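Local coordinates for DUF3501 family protein (Burkholderia pseudomallei K96243, PDB 3FJV) that is of unknown function but combines an antiparallel beta sheet with several helices in each chain of a two-chain assembly, at residues Ala157-Gly162 against Ser188-Leu193; Tyr53-Met58 against Ala72-Tyr77. All coordinates share one frame; numbering follows the deposited sequence.

Interaction 1: residues Ala157-Gly162 against Ser188-Leu193; sequences AKLKAG and SLAGDL
Lys160 starts with CG anti to its own carbonyl carbon, runs extended through the next two torsions and folds only at chi4 (-66°), which swings NZ onto the backbone of 188-193. There the ammonium grips two carbonyl oxygens of one turn: NZ donates to Leu193 O at 2.7 Å and to Ala190 O at 3.1 Å. In both bonds the donor stands above the carbonyl plane, 38° out of it at Ala190 and 44° at Leu193, so the lysine sits over the pair of carbonyls. Ala190 and Leu193 are the first and last residues of a type I beta turn, and Ala190 O also accepts from Leu193 N at 3.2 Å. The lysine thus clamps a turn that already closes on itself, and its charge would be expected to polarise both acceptors.

Beneath this polar bridge, Leu159 has its CG anti to the backbone N. That CG lies 4.0 Å from Ala190 CB, while Leu159 CD2 reaches Leu193 CD1 at 3.6 Å, the two leucines crossing at about a right angle. Ala190 is small enough for the backbones to come close: its CA is 5.1 Å from the CA of Lys160.

Helix 153-160 ends beside this contact in a Schellman motif, with Gly162 at positive phi and Gly162 N bonded to Leu159 O. The two segments lie at the C-terminal ends of helices 153-160 and 183-190, and the leucines continue onto the sheet, Leu159 against Leu165 of strand 165-169 and Leu193 against Leu87 of strand 86-93.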
loop_
_atom_site.group_PDB
_atom_site.type_symbol
_atom_site.label_atom_id
_atom_site.label_comp_id
_atom_site.label_asym_id
_atom_site.label_seq_id
_atom_site.Cartn_x
_atom_site.Cartn_y
_atom_site.Cartn_z
ATOM N N ALA A 157 -22.767 24.946 10.532
ATOM C CA ALA A 157 -24.034 25.285 11.161
ATOM C C ALA A 157 -25.106 24.233 10.724
ATOM O O ALA A 157 -25.869 23.682 11.555
ATOM C CB ALA A 157 -24.480 26.694 10.764
ATOM N N LYS A 158 -25.186 24.032 9.423
ATOM C CA LYS A 158 -26.260 23.204 8.831
ATOM C C LYS A 158 -26.077 21.768 9.282
ATOM O O LYS A 158 -27.013 21.169 9.730
ATOM C CB LYS A 158 -26.305 23.315 7.291
ATOM C CG LYS A 158 -26.900 24.634 6.808
ATOM C CD LYS A 158 -27.034 24.700 5.352
ATOM C CE LYS A 158 -27.826 25.904 4.900
ATOM N NZ LYS A 158 -27.851 25.782 3.393
ATOM N N LEU A 159 -24.844 21.266 9.264
ATOM C CA LEU A 159 -24.589 19.906 9.693
ATOM C C LEU A 159 -24.982 19.654 11.160
ATOM O O LEU A 159 -25.705 18.677 11.492
ATOM C CB LEU A 159 -23.115 19.565 9.464
ATOM C CG LEU A 159 -22.744 18.110 9.536
ATOM C CD1 LEU A 159 -23.529 17.317 8.476
ATOM C CD2 LEU A 159 -21.227 17.946 9.406
ATOM N N LYS A 160 -24.548 20.548 12.043
ATOM C CA LYS A 160 -24.901 20.458 13.486
ATOM C C LYS A 160 -26.364 20.599 13.690
ATOM O O LYS A 160 -26.905 20.022 14.620
ATOM C CB LYS A 160 -24.171 21.522 14.296
ATOM C CG LYS A 160 -22.688 21.222 14.387
ATOM C CD LYS A 160 -21.900 22.380 14.997
ATOM C CE LYS A 160 -20.478 21.972 15.370
ATOM N NZ LYS A 160 -20.398 20.954 16.496
ATOM N N ALA A 161 -27.023 21.333 12.806
ATOM C CA ALA A 161 -28.446 21.458 12.850
ATOM C C ALA A 161 -29.194 20.234 12.275
ATOM O O ALA A 161 -30.397 20.256 12.222
ATOM C CB ALA A 161 -28.852 22.748 12.129
ATOM N N GLY A 162 -28.483 19.198 11.821
ATOM C CA GLY A 162 -29.127 17.966 11.287
ATOM C C GLY A 162 -29.414 17.986 9.801
ATOM O O GLY A 162 -30.222 17.208 9.313
ATOM N N SER A 188 -22.939 11.966 14.160
ATOM C CA SER A 188 -21.673 11.698 14.785
ATOM C C SER A 188 -20.560 12.612 14.239
ATOM O O SER A 188 -19.761 13.178 15.010
ATOM C CB SER A 188 -21.312 10.232 14.583
ATOM O OG SER A 188 -20.057 9.940 15.150
ATOM N N LEU A 189 -20.574 12.815 12.927
ATOM C CA LEU A 189 -19.583 13.659 12.269
ATOM C C LEU A 189 -19.716 15.132 12.721
ATOM O O LEU A 189 -18.706 15.854 12.908
ATOM C CB LEU A 189 -19.668 13.516 10.731
ATOM C CG LEU A 189 -18.918 12.445 9.896
ATOM C CD1 LEU A 189 -18.843 11.081 10.576
ATOM C CD2 LEU A 189 -19.505 12.296 8.442
ATOM N N ALA A 190 -20.938 15.609 12.848
ATOM C CA ALA A 190 -21.186 16.962 13.301
ATOM C C ALA A 190 -20.457 17.249 14.629
ATOM O O ALA A 190 -19.930 18.339 14.830
ATOM C CB ALA A 190 -22.713 17.215 13.426
ATOM N N GLY A 191 -20.385 16.246 15.499
ATOM C CA GLY A 191 -19.740 16.383 16.781
ATOM C C GLY A 191 -18.229 16.542 16.737
ATOM O O GLY A 191 -17.646 16.942 17.726
ATOM N N ASP A 192 -17.590 16.203 15.616
ATOM C CA ASP A 192 -16.166 16.400 15.451
ATOM C C ASP A 192 -15.761 17.879 15.275
ATOM O O ASP A 192 -14.571 18.193 15.336
ATOM C CB ASP A 192 -15.676 15.729 14.154
ATOM C CG ASP A 192 -15.760 14.196 14.169
ATOM O OD1 ASP A 192 -16.064 13.561 15.231
ATOM O OD2 ASP A 192 -15.523 13.643 13.056
ATOM N N LEU A 193 -16.730 18.718 14.928
ATOM C CA LEU A 193 -16.497 20.082 14.464
ATOM C C LEU A 193 -16.800 21.023 15.631
ATOM O O LEU A 193 -17.677 20.741 16.445
ATOM C CB LEU A 193 -17.448 20.416 13.306
ATOM C CG LEU A 193 -17.313 19.545 12.062
ATOM C CD1 LEU A 193 -18.655 19.682 11.293
ATOM C CD2 LEU A 193 -16.045 19.918 11.272
#

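Interaction 2: residues Tyr53-Met58 against Ala72-Tyr77; sequences YQIHEM and AELDAY
Helices 48-62 and 67-77 form a helical hairpin here, their short segments running at 140° with axes 10.1 Å apart. The tightly packed part comprises Ile55, Leu74, Tyr77, Met58 and Glu73, all buried. With CG1 anti to its carbonyl carbon (chi1 -64°), Ile55 sends that branch past the tyrosine in the opposite direction, CG1 lying 3.9 Å from Tyr77 CD2 in an oblique approach. Its terminal CD1 goes on to Leu74 CD2 at 3.8 Å, the two side chains crossing nearly at right angles. Selenomethionine 58 (Met58) is bent at chi2 and chi3, so that its CE swings to Tyr77 OH at 3.6 Å, while its CG rests 3.5 Å from Glu73 OE1.

The more open side is the Gln54 end, where that residue is partly exposed. Gln54 crosses Tyr77 obliquely, its amide at the ring edge and turned 85° from the ring plane; its CB is 3.8 Å from Tyr77 CE1. The second subunit reaches both parts: its Thr99 packs on Gln54, its Gln100 on Met58 and its Ala103 on Tyr77.

No hydrogen bond links the two segments, which meet by side-chain packing, largely apolar. Glu73 lays its carboxylate against the Met58 chain, yet its charge is answered from outside the pair of segments, by a salt bridge from OE2 to Arg107 of the second subunit. That partner would be expected to stabilise the ionised glutamate at this buried position and probably ties this helix pair to the dimer interface.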
loop_
_atom_site.group_PDB
_atom_site.type_symbol
_atom_site.label_atom_id
_atom_site.label_comp_id
_atom_site.label_asym_id
_atom_site.label_seq_id
_atom_site.Cartn_x
_atom_site.Cartn_y
_atom_site.Cartn_z
ATOM N N TYR A 53 -7.479 3.345 19.186
ATOM C CA TYR A 53 -7.470 1.928 18.876
ATOM C C TYR A 53 -6.386 1.566 17.859
ATOM O O TYR A 53 -5.625 0.627 18.062
ATOM C CB TYR A 53 -8.821 1.513 18.321
ATOM C CG TYR A 53 -8.902 0.085 17.849
ATOM C CD1 TYR A 53 -8.920 -0.954 18.765
ATOM C CD2 TYR A 53 -8.973 -0.235 16.509
ATOM C CE1 TYR A 53 -8.979 -2.284 18.371
ATOM C CE2 TYR A 53 -9.094 -1.587 16.087
ATOM C CZ TYR A 53 -9.091 -2.594 17.024
ATOM O OH TYR A 53 -9.214 -3.918 16.673
ATOM N N GLN A 54 -6.302 2.314 16.759
ATOM C CA GLN A 54 -5.303 1.980 15.797
ATOM C C GLN A 54 -3.909 2.066 16.410
ATOM O O GLN A 54 -3.046 1.253 16.077
ATOM C CB GLN A 54 -5.409 2.879 14.557
ATOM C CG GLN A 54 -6.529 2.447 13.626
ATOM C CD GLN A 54 -6.832 3.463 12.566
ATOM O OE1 GLN A 54 -7.824 4.247 12.668
ATOM N NE2 GLN A 54 -5.999 3.497 11.563
ATOM N N ILE A 55 -3.667 3.099 17.205
ATOM C CA ILE A 55 -2.350 3.267 17.851
ATOM C C ILE A 55 -2.096 2.112 18.800
ATOM O O ILE A 55 -1.047 1.474 18.766
ATOM C CB ILE A 55 -2.178 4.629 18.572
ATOM C CG1 ILE A 55 -2.237 5.796 17.585
ATOM C CG2 ILE A 55 -0.842 4.652 19.339
ATOM C CD1 ILE A 55 -2.565 7.110 18.264
ATOM N N HIS A 56 -3.081 1.786 19.620
ATOM C CA HIS A 56 -2.938 0.649 20.509
ATOM C C HIS A 56 -2.597 -0.648 19.728
ATOM O O HIS A 56 -1.713 -1.441 20.124
ATOM C CB HIS A 56 -4.219 0.466 21.327
ATOM C CG HIS A 56 -4.367 1.411 22.491
ATOM N ND1 HIS A 56 -5.601 1.777 22.976
ATOM C CD2 HIS A 56 -3.459 1.969 23.320
ATOM C CE1 HIS A 56 -5.445 2.522 24.061
ATOM N NE2 HIS A 56 -4.160 2.647 24.297
ATOM N N GLU A 57 -3.291 -0.853 18.623
ATOM C CA GLU A 57 -3.104 -2.017 17.780
ATOM C C GLU A 57 -1.690 -2.073 17.165
ATOM O O GLU A 57 -0.997 -3.095 17.244
ATOM C CB GLU A 57 -4.202 -2.068 16.696
ATOM C CG GLU A 57 -5.559 -2.672 17.156
ATOM C CD GLU A 57 -5.422 -4.101 17.600
ATOM O OE1 GLU A 57 -5.033 -4.937 16.759
ATOM O OE2 GLU A 57 -5.640 -4.391 18.788
HETATM N N MSE A 58 -1.225 -0.945 16.667
HETATM C CA MSE A 58 0.117 -0.890 16.140
HETATM C C MSE A 58 1.177 -1.207 17.195
HETATM O O MSE A 58 2.065 -2.031 16.961
HETATM C CB MSE A 58 0.429 0.490 15.547
HETATM C CG MSE A 58 1.870 0.611 14.889
HETATM SE SE MSE A 58 2.098 -0.226 13.201
HETATM C CE MSE A 58 1.715 1.291 12.012
ATOM N N ALA A 72 6.503 8.188 17.800
ATOM C CA ALA A 72 6.533 8.068 16.349
ATOM C C ALA A 72 5.195 7.515 15.817
ATOM O O ALA A 72 4.764 7.901 14.739
ATOM C CB ALA A 72 7.722 7.193 15.900
ATOM N N GLU A 73 4.543 6.613 16.562
ATOM C CA GLU A 73 3.228 6.160 16.112
ATOM C C GLU A 73 2.170 7.225 16.314
ATOM O O GLU A 73 1.326 7.414 15.452
ATOM C CB GLU A 73 2.792 4.865 16.801
ATOM C CG GLU A 73 3.741 3.680 16.660
ATOM C CD GLU A 73 4.101 3.368 15.209
ATOM O OE1 GLU A 73 3.337 3.725 14.264
ATOM O OE2 GLU A 73 5.169 2.757 15.019
ATOM N N LEU A 74 2.189 7.936 17.449
ATOM C CA LEU A 74 1.274 9.087 17.639
ATOM C C LEU A 74 1.391 10.080 16.472
ATOM O O LEU A 74 0.383 10.587 15.901
ATOM C CB LEU A 74 1.598 9.778 18.979
ATOM C CG LEU A 74 0.979 9.181 20.261
ATOM C CD1 LEU A 74 1.710 9.712 21.485
ATOM C CD2 LEU A 74 -0.540 9.472 20.393
ATOM N N ASP A 75 2.631 10.366 16.076
ATOM C CA ASP A 75 2.858 11.382 15.049
ATOM C C ASP A 75 2.459 10.829 13.697
ATOM O O ASP A 75 1.956 11.550 12.862
ATOM C CB ASP A 75 4.325 11.786 14.989
ATOM C CG ASP A 75 4.800 12.539 16.219
ATOM O OD1 ASP A 75 3.976 12.977 17.019
ATOM O OD2 ASP A 75 6.033 12.696 16.384
ATOM N N ALA A 76 2.629 9.515 13.477
ATOM C CA ALA A 76 2.235 8.918 12.206
ATOM C C ALA A 76 0.715 8.957 11.966
ATOM O O ALA A 76 0.246 9.061 10.792
ATOM C CB ALA A 76 2.724 7.478 12.098
ATOM N N TYR A 77 -0.042 8.811 13.051
ATOM C CA TYR A 77 -1.499 8.836 13.005
ATOM C C TYR A 77 -2.159 10.218 13.192
ATOM O O TYR A 77 -3.369 10.336 13.010
ATOM C CB TYR A 77 -2.097 7.815 14.002
ATOM C CG TYR A 77 -1.966 6.356 13.530
ATOM C CD1 TYR A 77 -2.926 5.784 12.712
ATOM C CD2 TYR A 77 -0.881 5.563 13.909
ATOM C CE1 TYR A 77 -2.826 4.459 12.301
ATOM C CE2 TYR A 77 -0.774 4.277 13.521
ATOM C CZ TYR A 77 -1.766 3.703 12.719
ATOM O OH TYR A 77 -1.669 2.406 12.273
#

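In the fold
Interaction 1 ties two helix C-termini to each other beside the sheet, whereas interaction 2 sets the middle of helix 48-62 against the C-terminal part of helix 67-77. Their centres lie 26 Å apart, with nearest atoms about 12 Å apart, and they follow one another along the chain without touching. Interaction 2 is the more enclosed: five of its six touching residues are buried and none is exposed, against three of four in interaction 1, whose lysine is exposed. The chemistry differs accordingly, directional bonds over a small leucine-alanine patch at 157-162/188-193 and a larger mixed interface at 53-58/72-77. Only the latter meets the second subunit; interaction 1 is internal to one chain.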